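Local coordinates for alpha-catenin-like protein hmp-1 (Caenorhabditis elegans, PDB 5XA5) that binds beta-catenin, cadherin and actin filaments at cell junctions and is required for cell migration and shape change during body enclosure and elongation, at residues 120-123 against 124-128; 240-243 against 244-248. All blocks are in the same frame, centred on the assembly; numbering follows the deposited sequence. Where two conformers were deposited one is given.

Contact 1: residues 120-123 against 124-128; sequences RAIA and TNSGR
Thr124, Asn125, Ser126 and Gly127 hang by their backbone N-H groups from the carbonyls of Arg120, Ala121, Ile122 and Ala123 in turn, so 120-123 and 124-128 are consecutive turns of one alpha-helix. The i to i+4 bonds are regular: Thr124 N lies 2.8 Å from Arg120 O and Gly127 N 2.9 Å from Ala123 O, and Arg128 N carries the ladder on to Thr124 O. On this frame Thr124 adds a second grip on Arg120 O. Its hydroxyl bends back along the helix and donates to Arg120 O, with OG1 2.7 Å from that oxygen. The first torsion (chi1 -57°) brings this about, placing OG1 opposite the carbonyl carbon and on the side of the backbone N, with CG2 turned away from that N. OG1 comes in from above the carbonyl plane, 42° out of it, whereas Thr124 N stays nearer the plane; Arg120 O thus takes two donors from one residue. A valine here would probably leave Arg120 O with the backbone N-H alone of these two donors and put a methyl against a polar oxygen. Ser126, with a similar first torsion, holds OG 3.1 Å from Ile122 O, and that hydroxyl is also hydrogen-bonded to Thr106 of helix 83-112. Arg120 turns its guanidinium elsewhere: NH2 bonds to the backbone of another protein's chain, which also packs apolar groups on Ala123 and Thr124. Phe110 packs against Arg120 and Ala123. A threonine or serine hydroxyl bonded to the carbonyl four residues earlier is a common way for such a side chain to be satisfied inside a helix, found here near the start of helix 117-165, in the N-terminal part of this vinculin/alpha-catenin family protein.

Contact 2: residues 240-243 against 244-248; sequences RDYT and ADEMH
Tyr242 and Glu246, one helical turn apart, bring a phenol ring and a carboxylate together obliquely, their planes 49° apart. Glu246 OE2 approaches the CE2 side of the ring, 3.3 Å from Tyr242 CE2, and OE1 lies 3.5 Å from the same carbon. Tyr242 leaves the backbone pointing away, but chi1 176° lays the ring back alongside the next turn, where the extended Glu246 chain meets it. In the backbone, Glu246 N donates to Tyr242 O at 3.1 Å. This is an i to i+4 pair on helix 234-258, part of the all-helical, vinculin-like architecture; the face bearing Ala244 and Met247 packs on helix 117-165, and Met247 also touches helix 200-229. On another side Asp245 sets its carboxylate near Asp241 O, with CG 3.4 Å from it, and a water donates to both Asp241 O and Asp245 OD1, the latter at 2.7 Å. Asp241 O therefore receives this water besides the N-H of Asp245. In the conformer given, one of two deposited, Thr243 OG1 is hydrogen-bonded to Ser223 of helix 200-229 and to Asn239 O.

From the N terminus the chain passes helices 23-36, 51-74 and 83-112 before contact 1, near the start of helix 117-165. It then runs through the rest of that helix and helices 169-196 and 200-229 to contact 2 on helix 234-258. Each contact joins adjoining turns of a single helix and closes no loop; the two stand in series, neither nested nor crossed. The centres of contact 1 and contact 2 are about 58 Å apart, on opposite sides of the chain's centre. Helix 117-165 links the two regions: its early turns in contact 1 pack on helix 83-112, while Val156, Ala160 and Ile164 near its far end pack on contact 2, which helix 200-229 also joins.

Contact 1: residues 120-123 against 124-128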
ATOM      1  N   ARG A 120       8.933 -24.858  23.169  1.00 41.34           N
ATOM      2  CA  ARG A 120       9.658 -23.879  22.353  1.00 34.37           C
ATOM      3  C   ARG A 120       9.191 -23.977  20.909  1.00 39.15           C
ATOM      4  O   ARG A 120       8.926 -22.965  20.251  1.00 40.19           O
ATOM      5  CB  ARG A 120      11.175 -24.093  22.441  1.00 42.71           C
ATOM      6  CG  ARG A 120      11.959 -23.102  21.584  1.00 38.97           C
ATOM      7  CD  ARG A 120      13.459 -23.351  21.630  1.00 38.32           C
ATOM      8  NE  ARG A 120      14.027 -23.106  22.952  1.00 42.15           N
ATOM      9  CZ  ARG A 120      14.444 -21.913  23.357  1.00 40.40           C
ATOM     10  NH1 ARG A 120      14.313 -20.866  22.552  1.00 39.17           N
ATOM     11  NH2 ARG A 120      14.960 -21.755  24.569  1.00 39.08           N
ATOM     12  N   ALA A 121       9.075 -25.208  20.424  1.00 45.10           N
ATOM     13  CA  ALA A 121       8.626 -25.464  19.061  1.00 39.53           C
ATOM     14  C   ALA A 121       7.216 -24.929  18.818  1.00 44.48           C
ATOM     15  O   ALA A 121       6.947 -24.324  17.777  1.00 46.57           O
ATOM     16  CB  ALA A 121       8.687 -26.961  18.764  1.00 48.60           C
ATOM     17  N   ILE A 122       6.322 -25.144  19.779  1.00 45.52           N
ATOM     18  CA  ILE A 122       4.947 -24.667  19.652  1.00 46.32           C
ATOM     19  C   ILE A 122       4.897 -23.137  19.630  1.00 46.80           C
ATOM     20  O   ILE A 122       4.177 -22.545  18.821  1.00 46.07           O
ATOM     21  CB  ILE A 122       4.058 -25.201  20.789  1.00 53.38           C
ATOM     22  CG1 ILE A 122       3.875 -26.709  20.633  1.00 59.31           C
ATOM     23  CG2 ILE A 122       2.700 -24.509  20.768  1.00 50.15           C
ATOM     24  CD1 ILE A 122       3.093 -27.356  21.760  1.00 60.78           C
ATOM     25  N   ALA A 123       5.672 -22.506  20.511  1.00 41.18           N
ATOM     26  CA  ALA A 123       5.760 -21.044  20.544  1.00 39.47           C
ATOM     27  C   ALA A 123       6.353 -20.487  19.245  1.00 41.33           C
ATOM     28  O   ALA A 123       5.920 -19.446  18.747  1.00 39.64           O
ATOM     29  CB  ALA A 123       6.586 -20.594  21.748  1.00 36.97           C
ATOM     30  N   THR A 124       7.356 -21.181  18.711  1.00 38.24           N
ATOM     31  CA  THR A 124       7.988 -20.785  17.453  1.00 37.87           C
ATOM     32  C   THR A 124       6.999 -20.884  16.294  1.00 37.04           C
ATOM     33  O   THR A 124       6.950 -20.011  15.418  1.00 40.28           O
ATOM     34  CB  THR A 124       9.226 -21.651  17.156  1.00 39.52           C
ATOM     35  OG1 THR A 124      10.151 -21.549  18.245  1.00 40.21           O
ATOM     36  CG2 THR A 124       9.909 -21.209  15.871  1.00 37.74           C
ATOM     37  N   ASN A 125       6.212 -21.954  16.286  1.00 40.41           N
ATOM     38  CA  ASN A 125       5.151 -22.107  15.299  1.00 43.58           C
ATOM     39  C   ASN A 125       4.105 -20.996  15.423  1.00 38.21           C
ATOM     40  O   ASN A 125       3.630 -20.459  14.416  1.00 40.27           O
ATOM     41  CB  ASN A 125       4.494 -23.481  15.443  1.00 45.26           C
ATOM     42  CG  ASN A 125       3.580 -23.811  14.282  1.00 54.47           C
ATOM     43  OD1 ASN A 125       4.041 -24.085  13.173  1.00 61.27           O
ATOM     44  ND2 ASN A 125       2.279 -23.784  14.529  1.00 58.99           N
ATOM     45  N   SER A 126       3.766 -20.638  16.661  1.00 43.69           N
ATOM     46  CA  SER A 126       2.845 -19.529  16.909  1.00 41.82           C
ATOM     47  C   SER A 126       3.419 -18.237  16.332  1.00 37.93           C
ATOM     48  O   SER A 126       2.689 -17.418  15.775  1.00 41.17           O
ATOM     49  CB  SER A 126       2.581 -19.347  18.404  1.00 48.89           C
ATOM     50  OG  SER A 126       1.934 -20.478  18.963  1.00 49.09           O
ATOM     51  N   GLY A 127       4.732 -18.061  16.481  1.00 34.05           N
ATOM     52  CA  GLY A 127       5.418 -16.871  15.994  1.00 30.54           C
ATOM     53  C   GLY A 127       5.387 -16.795  14.485  1.00 34.39           C
ATOM     54  O   GLY A 127       5.155 -15.728  13.917  1.00 35.63           O
ATOM     55  N   ARG A 128       5.625 -17.928  13.831  1.00 33.23           N
ATOM     56  CA  ARG A 128       5.518 -17.996  12.374  1.00 32.92           C
ATOM     57  C   ARG A 128       4.126 -17.589  11.906  1.00 35.20           C
ATOM     58  O   ARG A 128       3.972 -16.799  10.981  1.00 40.65           O
ATOM     59  CB  ARG A 128       5.842 -19.398  11.867  1.00 43.76           C
ATOM     60  CG  ARG A 128       5.598 -19.583  10.378  1.00 44.21           C
ATOM     61  CD  ARG A 128       6.052 -20.953   9.924  1.00 64.82           C
ATOM     62  NE  ARG A 128       5.631 -21.253   8.560  1.00 82.90           N
ATOM     63  CZ  ARG A 128       6.093 -22.278   7.851  1.00 94.56           C
ATOM     64  NH1 ARG A 128       6.997 -23.090   8.380  1.00 98.79           N
ATOM     65  NH2 ARG A 128       5.661 -22.484   6.614  1.00 96.57           N
TER

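Contact 2: residues 240-243 against 244-248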
ATOM      1  N   ARG A 240      -8.876  17.555 -31.481  1.00 33.77           N
ATOM      2  CA  ARG A 240      -9.415  17.365 -30.142  1.00 32.84           C
ATOM      3  C   ARG A 240      -9.742  15.891 -29.901  1.00 31.02           C
ATOM      4  O   ARG A 240      -9.459  15.372 -28.818  1.00 31.70           O
ATOM      5  CB  ARG A 240     -10.651  18.233 -29.920  1.00 33.46           C
ATOM      6  CG  ARG A 240     -11.937  17.454 -29.742  1.00 58.81           C
ATOM      7  CD  ARG A 240     -13.021  18.255 -29.040  1.00 60.47           C
ATOM      8  NE  ARG A 240     -14.297  17.543 -29.067  1.00 50.03           N
ATOM      9  CZ  ARG A 240     -15.404  17.996 -28.498  1.00 60.12           C
ATOM     10  NH1 ARG A 240     -15.405  19.185 -27.896  1.00 63.61           N
ATOM     11  NH2 ARG A 240     -16.515  17.277 -28.567  1.00 77.06           N
ATOM     12  N   ASP A 241     -10.313  15.217 -30.902  1.00 32.19           N
ATOM     13  CA  ASP A 241     -10.631  13.794 -30.763  1.00 31.89           C
ATOM     14  C   ASP A 241      -9.363  12.982 -30.570  1.00 32.25           C
ATOM     15  O   ASP A 241      -9.329  12.051 -29.770  1.00 29.26           O
ATOM     16  CB  ASP A 241     -11.396  13.258 -31.972  1.00 31.14           C
ATOM     17  CG  ASP A 241     -12.780  13.867 -32.125  1.00 40.49           C
ATOM     18  OD1 ASP A 241     -13.309  14.400 -31.134  1.00 52.47           O
ATOM     19  OD2 ASP A 241     -13.346  13.763 -33.230  1.00 53.55           O
ATOM     20  N   TYR A 242      -8.329  13.329 -31.323  1.00 33.40           N
ATOM     21  CA  TYR A 242      -7.079  12.585 -31.291  1.00 32.56           C
ATOM     22  C   TYR A 242      -6.390  12.728 -29.953  1.00 35.74           C
ATOM     23  O   TYR A 242      -5.923  11.737 -29.375  1.00 33.35           O
ATOM     24  CB  TYR A 242      -6.168  13.060 -32.426  1.00 41.49           C
ATOM     25  CG  TYR A 242      -4.806  12.420 -32.435  1.00 43.30           C
ATOM     26  CD1 TYR A 242      -4.583  11.244 -33.136  1.00 54.70           C
ATOM     27  CD2 TYR A 242      -3.737  12.999 -31.761  1.00 51.25           C
ATOM     28  CE1 TYR A 242      -3.340  10.651 -33.154  1.00 58.65           C
ATOM     29  CE2 TYR A 242      -2.490  12.414 -31.776  1.00 55.48           C
ATOM     30  CZ  TYR A 242      -2.298  11.241 -32.471  1.00 57.52           C
ATOM     31  OH  TYR A 242      -1.052  10.660 -32.485  1.00 63.73           O
ATOM     32  N   THR A 243      -6.322  13.952 -29.438  1.00 27.97           N
ATOM     33  CA  THR A 243      -5.685  14.196 -28.154  0.70 27.42           C
ATOM     34  C   THR A 243      -6.510  13.581 -27.023  1.00 29.64           C
ATOM     35  O   THR A 243      -5.967  13.101 -26.040  1.00 30.21           O
ATOM     36  CB  THR A 243      -5.457  15.710 -27.920  0.70 31.45           C
ATOM     37  OG1 THR A 243      -6.711  16.406 -27.894  0.70 39.18           O
ATOM     38  CG2 THR A 243      -4.605  16.271 -29.046  0.70 26.66           C
ATOM     39  N   ALA A 244      -7.829  13.582 -27.174  1.00 29.49           N
ATOM     40  CA  ALA A 244      -8.680  12.896 -26.198  1.00 29.19           C
ATOM     41  C   ALA A 244      -8.339  11.399 -26.139  1.00 31.06           C
ATOM     42  O   ALA A 244      -8.239  10.827 -25.051  1.00 29.75           O
ATOM     43  CB  ALA A 244     -10.141  13.085 -26.529  1.00 27.52           C
ATOM     44  N   ASP A 245      -8.174  10.769 -27.304  1.00 28.55           N
ATOM     45  CA  ASP A 245      -7.829   9.348 -27.344  1.00 25.50           C
ATOM     46  C   ASP A 245      -6.496   9.099 -26.661  1.00 32.97           C
ATOM     47  O   ASP A 245      -6.338   8.119 -25.920  1.00 29.62           O
ATOM     48  CB  ASP A 245      -7.773   8.827 -28.790  1.00 31.02           C
ATOM     49  CG  ASP A 245      -9.144   8.706 -29.421  1.00 53.19           C
ATOM     50  OD1 ASP A 245     -10.142   8.738 -28.671  1.00 60.77           O
ATOM     51  OD2 ASP A 245      -9.219   8.559 -30.665  1.00 56.76           O
ATOM     52  N   GLU A 246      -5.538   9.994 -26.900  1.00 27.84           N
ATOM     53  CA  GLU A 246      -4.225   9.882 -26.288  1.00 28.97           C
ATOM     54  C   GLU A 246      -4.323  10.006 -24.772  1.00 25.94           C
ATOM     55  O   GLU A 246      -3.640   9.301 -24.049  1.00 30.09           O
ATOM     56  CB  GLU A 246      -3.277  10.952 -26.823  1.00 39.53           C
ATOM     57  CG  GLU A 246      -2.735  10.675 -28.211  1.00 57.13           C
ATOM     58  CD  GLU A 246      -1.736  11.727 -28.647  1.00 73.90           C
ATOM     59  OE1 GLU A 246      -1.987  12.922 -28.386  1.00 78.79           O
ATOM     60  OE2 GLU A 246      -0.703  11.359 -29.243  1.00 81.26           O
ATOM     61  N   MET A 247      -5.177  10.917 -24.315  1.00 26.93           N
ATOM     62  CA  MET A 247      -5.405  11.132 -22.889  1.00 32.22           C
ATOM     63  C   MET A 247      -5.967   9.875 -22.244  1.00 30.56           C
ATOM     64  O   MET A 247      -5.486   9.408 -21.201  1.00 27.79           O
ATOM     65  CB  MET A 247      -6.364  12.309 -22.690  1.00 36.38           C
ATOM     66  CG  MET A 247      -6.656  12.650 -21.252  1.00 40.35           C
ATOM     67  SD  MET A 247      -5.371  13.740 -20.622  1.00 36.29           S
ATOM     68  CE  MET A 247      -6.018  14.080 -18.976  1.00 36.24           C
ATOM     69  N   HIS A 248      -6.996   9.328 -22.879  1.00 32.02           N
ATOM     70  CA  HIS A 248      -7.647   8.141 -22.349  0.59 32.02           C
ATOM     71  C   HIS A 248      -6.686   6.962 -22.290  1.00 31.73           C
ATOM     72  O   HIS A 248      -6.672   6.226 -21.293  1.00 27.41           O
ATOM     73  CB  HIS A 248      -8.880   7.801 -23.179  0.59 27.73           C
ATOM     74  CG  HIS A 248      -9.990   8.790 -23.023  0.59 32.54           C
ATOM     75  ND1 HIS A 248     -10.802   9.169 -24.071  0.59 32.01           N
ATOM     76  CD2 HIS A 248     -10.421   9.485 -21.944  0.59 39.31           C
ATOM     77  CE1 HIS A 248     -11.685  10.054 -23.643  0.59 37.47           C
ATOM     78  NE2 HIS A 248     -11.476  10.261 -22.354  0.59 34.20           N
TER
HETATM   79  O   HOH W   1     -11.776  10.867 -29.008  1.00 41.52           O